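Local coordinates for protein CupA (Streptococcus pneumoniae, PDB 4F2E) that binds copper(I) through a cupredoxin-fold domain and probably serves as a copper chaperone in copper resistance, at residues 9-22 with 31-45. Numbering follows the deposited sequence.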
# COMPACT_ATOMS: atom_id res chain seq x y z
N GLN A 9 -5.26 -12.96 5.18
CA GLN A 9 -4.86 -14.10 4.37
C GLN A 9 -6.09 -14.82 3.82
O GLN A 9 -6.98 -15.19 4.59
CB GLN A 9 -4.02 -15.07 5.19
CG GLN A 9 -2.84 -14.42 5.90
CD GLN A 9 -1.85 -13.81 4.93
OE1 GLN A 9 -1.55 -14.37 3.88
NE2 GLN A 9 -1.34 -12.63 5.28
N LYS A 10 -6.13 -15.04 2.51
CA LYS A 10 -7.24 -15.78 1.91
C LYS A 10 -7.04 -16.14 0.43
O LYS A 10 -6.50 -15.35 -0.35
CB LYS A 10 -8.56 -15.02 2.07
CG LYS A 10 -8.56 -13.62 1.49
CD LYS A 10 -9.92 -12.95 1.68
CE LYS A 10 -9.86 -11.48 1.34
NZ LYS A 10 -11.18 -10.81 1.53
N ASN A 11 -7.50 -17.34 0.07
CA ASN A 11 -7.49 -17.83 -1.31
C ASN A 11 -6.18 -17.65 -2.08
O ASN A 11 -6.19 -17.26 -3.25
CB ASN A 11 -8.66 -17.25 -2.10
CG ASN A 11 -10.00 -17.79 -1.64
OD1 ASN A 11 -10.88 -17.03 -1.24
ND2 ASN A 11 -10.16 -19.11 -1.68
N GLY A 12 -5.07 -17.96 -1.43
CA GLY A 12 -3.77 -17.94 -2.08
C GLY A 12 -3.16 -16.55 -2.21
O GLY A 12 -2.17 -16.36 -2.92
N TYR A 13 -3.75 -15.58 -1.54
CA TYR A 13 -3.20 -14.23 -1.50
C TYR A 13 -3.43 -13.59 -0.14
O TYR A 13 -3.99 -14.21 0.76
CB TYR A 13 -3.78 -13.37 -2.62
CG TYR A 13 -5.28 -13.17 -2.58
CD1 TYR A 13 -5.84 -12.10 -1.89
CD2 TYR A 13 -6.13 -14.04 -3.24
CE1 TYR A 13 -7.22 -11.92 -1.86
CE2 TYR A 13 -7.51 -13.87 -3.22
CZ TYR A 13 -8.04 -12.80 -2.52
OH TYR A 13 -9.41 -12.62 -2.49
N GLN A 14 -2.98 -12.35 -0.01
CA GLN A 14 -3.25 -11.56 1.19
C GLN A 14 -3.70 -10.18 0.74
O GLN A 14 -3.24 -9.68 -0.28
CB GLN A 14 -2.01 -11.47 2.09
CG GLN A 14 -0.81 -10.79 1.45
CD GLN A 14 0.43 -10.87 2.32
OE1 GLN A 14 0.35 -10.82 3.55
NE2 GLN A 14 1.59 -11.01 1.68
N GLU A 15 -4.60 -9.58 1.50
CA GLU A 15 -5.21 -8.33 1.08
C GLU A 15 -5.30 -7.35 2.23
O GLU A 15 -5.61 -7.72 3.37
CB GLU A 15 -6.61 -8.59 0.52
CG GLU A 15 -7.36 -7.34 0.10
CD GLU A 15 -8.70 -7.67 -0.51
OE1 GLU A 15 -8.72 -8.20 -1.64
OE2 GLU A 15 -9.72 -7.42 0.15
N ILE A 16 -5.03 -6.09 1.93
CA ILE A 16 -5.23 -5.03 2.90
C ILE A 16 -5.79 -3.82 2.19
O ILE A 16 -5.42 -3.53 1.05
CB ILE A 16 -3.94 -4.69 3.66
CG1 ILE A 16 -4.24 -3.73 4.81
CG2 ILE A 16 -2.90 -4.13 2.71
CD1 ILE A 16 -3.16 -3.70 5.86
N ARG A 17 -6.70 -3.12 2.86
CA ARG A 17 -7.34 -1.95 2.29
C ARG A 17 -6.77 -0.68 2.91
O ARG A 17 -6.63 -0.58 4.13
CB ARG A 17 -8.86 -2.02 2.52
CG ARG A 17 -9.51 -3.24 1.90
CD ARG A 17 -11.03 -3.18 2.05
NE ARG A 17 -11.59 -2.00 1.42
CZ ARG A 17 -11.98 -1.94 0.15
NH1 ARG A 17 -12.47 -0.82 -0.35
NH2 ARG A 17 -11.87 -3.01 -0.63
N VAL A 18 -6.42 0.27 2.05
CA VAL A 18 -5.86 1.54 2.50
C VAL A 18 -6.73 2.68 1.98
O VAL A 18 -6.95 2.79 0.78
CB VAL A 18 -4.41 1.71 2.01
CG1 VAL A 18 -3.86 3.07 2.44
CG2 VAL A 18 -3.54 0.58 2.53
N GLU A 19 -7.22 3.50 2.90
CA GLU A 19 -8.00 4.67 2.52
C GLU A 19 -7.07 5.83 2.22
O GLU A 19 -6.16 6.12 3.01
CB GLU A 19 -8.97 5.06 3.65
CG GLU A 19 -9.84 6.26 3.31
CD GLU A 19 -10.84 6.58 4.40
OE1 GLU A 19 -11.29 5.64 5.09
OE2 GLU A 19 -11.17 7.77 4.58
N VAL A 20 -7.28 6.47 1.08
CA VAL A 20 -6.49 7.64 0.71
C VAL A 20 -7.28 8.88 1.10
O VAL A 20 -8.22 9.28 0.42
CB VAL A 20 -6.15 7.66 -0.78
CG1 VAL A 20 -5.24 8.84 -1.11
CG2 VAL A 20 -5.50 6.34 -1.19
N MET A 21 -6.89 9.47 2.22
CA MET A 21 -7.54 10.65 2.76
C MET A 21 -6.52 11.41 3.59
O MET A 21 -6.13 10.95 4.67
CB MET A 21 -8.74 10.25 3.62
CG MET A 21 -9.42 11.42 4.30
SD MET A 21 -10.33 12.47 3.14
CE MET A 21 -11.75 11.44 2.80
N GLY A 22 -6.06 12.54 3.08
CA GLY A 22 -5.05 13.33 3.75
C GLY A 22 -3.84 12.48 4.08
O GLY A 22 -3.23 12.61 5.14
N LEU A 31 2.65 -7.40 6.12
CA LEU A 31 2.39 -8.48 5.17
C LEU A 31 3.25 -9.71 5.46
O LEU A 31 4.33 -9.60 6.05
CB LEU A 31 2.64 -8.01 3.74
CG LEU A 31 1.50 -7.30 3.02
CD1 LEU A 31 1.01 -6.09 3.80
CD2 LEU A 31 1.93 -6.89 1.62
N LYS A 32 2.76 -10.87 5.03
CA LYS A 32 3.51 -12.11 5.14
C LYS A 32 4.44 -12.29 3.95
O LYS A 32 4.05 -12.10 2.79
CB LYS A 32 2.57 -13.31 5.21
CG LYS A 32 1.89 -13.52 6.55
CD LYS A 32 1.20 -14.88 6.59
CE LYS A 32 0.51 -15.12 7.92
NZ LYS A 32 1.47 -15.13 9.06
N LYS A 33 5.68 -12.66 4.24
CA LYS A 33 6.66 -12.93 3.20
C LYS A 33 6.18 -14.01 2.23
O LYS A 33 5.60 -15.02 2.65
CB LYS A 33 8.00 -13.33 3.83
CG LYS A 33 9.09 -13.67 2.84
CD LYS A 33 10.37 -14.09 3.57
CE LYS A 33 11.34 -14.78 2.63
NZ LYS A 33 12.59 -15.20 3.33
N SER A 34 6.40 -13.78 0.94
CA SER A 34 6.19 -14.79 -0.11
C SER A 34 4.73 -15.03 -0.52
O SER A 34 4.46 -15.90 -1.35
CB SER A 34 6.85 -16.11 0.28
OG SER A 34 8.24 -15.95 0.50
N VAL A 35 3.81 -14.28 0.06
CA VAL A 35 2.40 -14.42 -0.29
C VAL A 35 1.96 -13.28 -1.20
O VAL A 35 2.12 -12.11 -0.84
CB VAL A 35 1.51 -14.45 0.97
CG1 VAL A 35 0.05 -14.55 0.58
CG2 VAL A 35 1.90 -15.61 1.87
N PRO A 36 1.41 -13.60 -2.38
CA PRO A 36 0.96 -12.55 -3.30
C PRO A 36 0.02 -11.58 -2.60
O PRO A 36 -0.88 -12.01 -1.88
CB PRO A 36 0.21 -13.34 -4.38
CG PRO A 36 0.86 -14.69 -4.36
CD PRO A 36 1.19 -14.95 -2.92
N ALA A 37 0.24 -10.29 -2.79
CA ALA A 37 -0.49 -9.27 -2.04
C ALA A 37 -1.34 -8.37 -2.92
O ALA A 37 -0.97 -8.03 -4.04
CB ALA A 37 0.47 -8.44 -1.19
N ARG A 38 -2.50 -7.99 -2.37
CA ARG A 38 -3.37 -6.98 -2.94
C ARG A 38 -3.46 -5.84 -1.94
O ARG A 38 -3.97 -6.03 -0.83
CB ARG A 38 -4.77 -7.54 -3.18
CG ARG A 38 -4.89 -8.51 -4.34
CD ARG A 38 -6.22 -9.24 -4.31
NE ARG A 38 -7.35 -8.35 -4.05
CZ ARG A 38 -7.94 -7.58 -4.95
NH1 ARG A 38 -7.50 -7.58 -6.21
NH2 ARG A 38 -8.96 -6.81 -4.61
N ILE A 39 -2.93 -4.68 -2.31
CA ILE A 39 -3.04 -3.50 -1.47
C ILE A 39 -4.03 -2.58 -2.17
O ILE A 39 -3.73 -1.98 -3.20
CB ILE A 39 -1.68 -2.83 -1.26
CG1 ILE A 39 -0.65 -3.88 -0.81
CG2 ILE A 39 -1.78 -1.72 -0.23
CD1 ILE A 39 0.77 -3.36 -0.73
N VAL A 40 -5.23 -2.51 -1.61
CA VAL A 40 -6.35 -1.86 -2.27
C VAL A 40 -6.48 -0.42 -1.80
O VAL A 40 -6.89 -0.16 -0.67
CB VAL A 40 -7.66 -2.61 -1.99
CG1 VAL A 40 -8.80 -2.00 -2.80
CG2 VAL A 40 -7.49 -4.09 -2.32
N PHE A 41 -6.14 0.52 -2.68
CA PHE A 41 -6.23 1.93 -2.36
C PHE A 41 -7.58 2.49 -2.76
O PHE A 41 -7.94 2.48 -3.94
CB PHE A 41 -5.10 2.72 -3.03
CG PHE A 41 -3.76 2.45 -2.43
CD1 PHE A 41 -3.00 1.36 -2.85
CD2 PHE A 41 -3.25 3.26 -1.43
CE1 PHE A 41 -1.77 1.10 -2.29
CE2 PHE A 41 -2.01 3.01 -0.87
CZ PHE A 41 -1.27 1.93 -1.30
N ASP A 42 -8.33 2.97 -1.78
CA ASP A 42 -9.63 3.57 -2.04
C ASP A 42 -9.47 5.08 -1.91
O ASP A 42 -9.29 5.59 -0.81
CB ASP A 42 -10.65 3.05 -1.03
CG ASP A 42 -12.06 3.52 -1.32
OD1 ASP A 42 -12.32 3.91 -2.48
OD2 ASP A 42 -12.89 3.50 -0.40
N ARG A 43 -9.52 5.78 -3.04
CA ARG A 43 -9.21 7.21 -3.03
C ARG A 43 -10.42 8.08 -2.76
O ARG A 43 -11.40 8.07 -3.51
CB ARG A 43 -8.53 7.65 -4.33
CG ARG A 43 -8.13 9.11 -4.28
CD ARG A 43 -7.40 9.57 -5.51
NE ARG A 43 -7.07 10.99 -5.39
CZ ARG A 43 -6.52 11.72 -6.35
NH1 ARG A 43 -6.25 11.17 -7.52
NH2 ARG A 43 -6.25 13.00 -6.14
N LYS A 44 -10.35 8.86 -1.68
CA LYS A 44 -11.45 9.70 -1.25
C LYS A 44 -11.05 11.17 -1.15
O LYS A 44 -11.87 12.02 -0.81
CB LYS A 44 -12.00 9.21 0.09
CG LYS A 44 -12.58 7.81 0.03
CD LYS A 44 -13.07 7.34 1.38
CE LYS A 44 -13.73 5.98 1.29
NZ LYS A 44 -14.19 5.50 2.62
N ASP A 45 -9.79 11.46 -1.45
CA ASP A 45 -9.25 12.82 -1.35
C ASP A 45 -8.78 13.27 -2.73
O ASP A 45 -7.87 12.68 -3.30
CB ASP A 45 -8.09 12.82 -0.35
CG ASP A 45 -7.54 14.21 -0.08
OD1 ASP A 45 -7.69 15.11 -0.94
OD2 ASP A 45 -6.95 14.40 1.00
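Val18 and Phe41 sit opposite each other where strands 13-20 and 37-43 pair in parallel, their short axes 13° apart. Eight backbone hydrogen bonds run from Gln14 N to Lys44 N. The pair belongs to the cupredoxin-like beta-sandwich, in which strand 69-74 runs antiparallel to strand 37-43. The face bearing Ile16, Val18, Val20, Ile39 and Phe41 is the tight one. Val18 CG1 reaches Phe41 CE2 at 3.8 Å, while Val20 CG2 lies in the ring plane at its edge, 3.8 Å from Phe41 CD2. Ile39 CG2 touches both Ile16 CG2 and Val18 CG2, and Val72 and Ile74 extend this packing. The Val20 side chain is about 9 Å from a bound copper(I) ion.

At one end the buried amide of Gln14 joins the turn at 32-35. With CG between its backbone N and carbonyl carbon (chi1 62°), the extended chain brings Gln14 OE1 to Lys32 N (2.8 Å), which meets a lone pair in the carbonyl plane. Gln14 NE2 gives to Lys32 O (2.9 Å) and Val35 O (2.8 Å), and Gln9 NE2 approaches Gln14 OE1 from above that plane. Four bonds thus fix the amide's rotation.

The face bearing Glu15, Arg17, Arg38 and Asp42 is largely polar and more exposed, with Val40 buried among the charged side chains. Glu15 OE1 takes Arg38 NE at 2.8 Å, near the guanidinium plane but on the carboxylate's anti side, the two planes 56° apart. Arg17 lays its guanidinium face over Val40 CG1 but directs its charge to Glu69. Glu19 OE1 and Lys44 NZ make only a long bridge, 3.8 Å. Beyond the strands, Asp45 OD2 holds Gly22 N. The chemistry implies a pairing anchored by backbone bonds, apolar contacts and one four-bonded amide; Glu15-Arg38 adds the one short charged bond, Glu19-Lys44 a looser link.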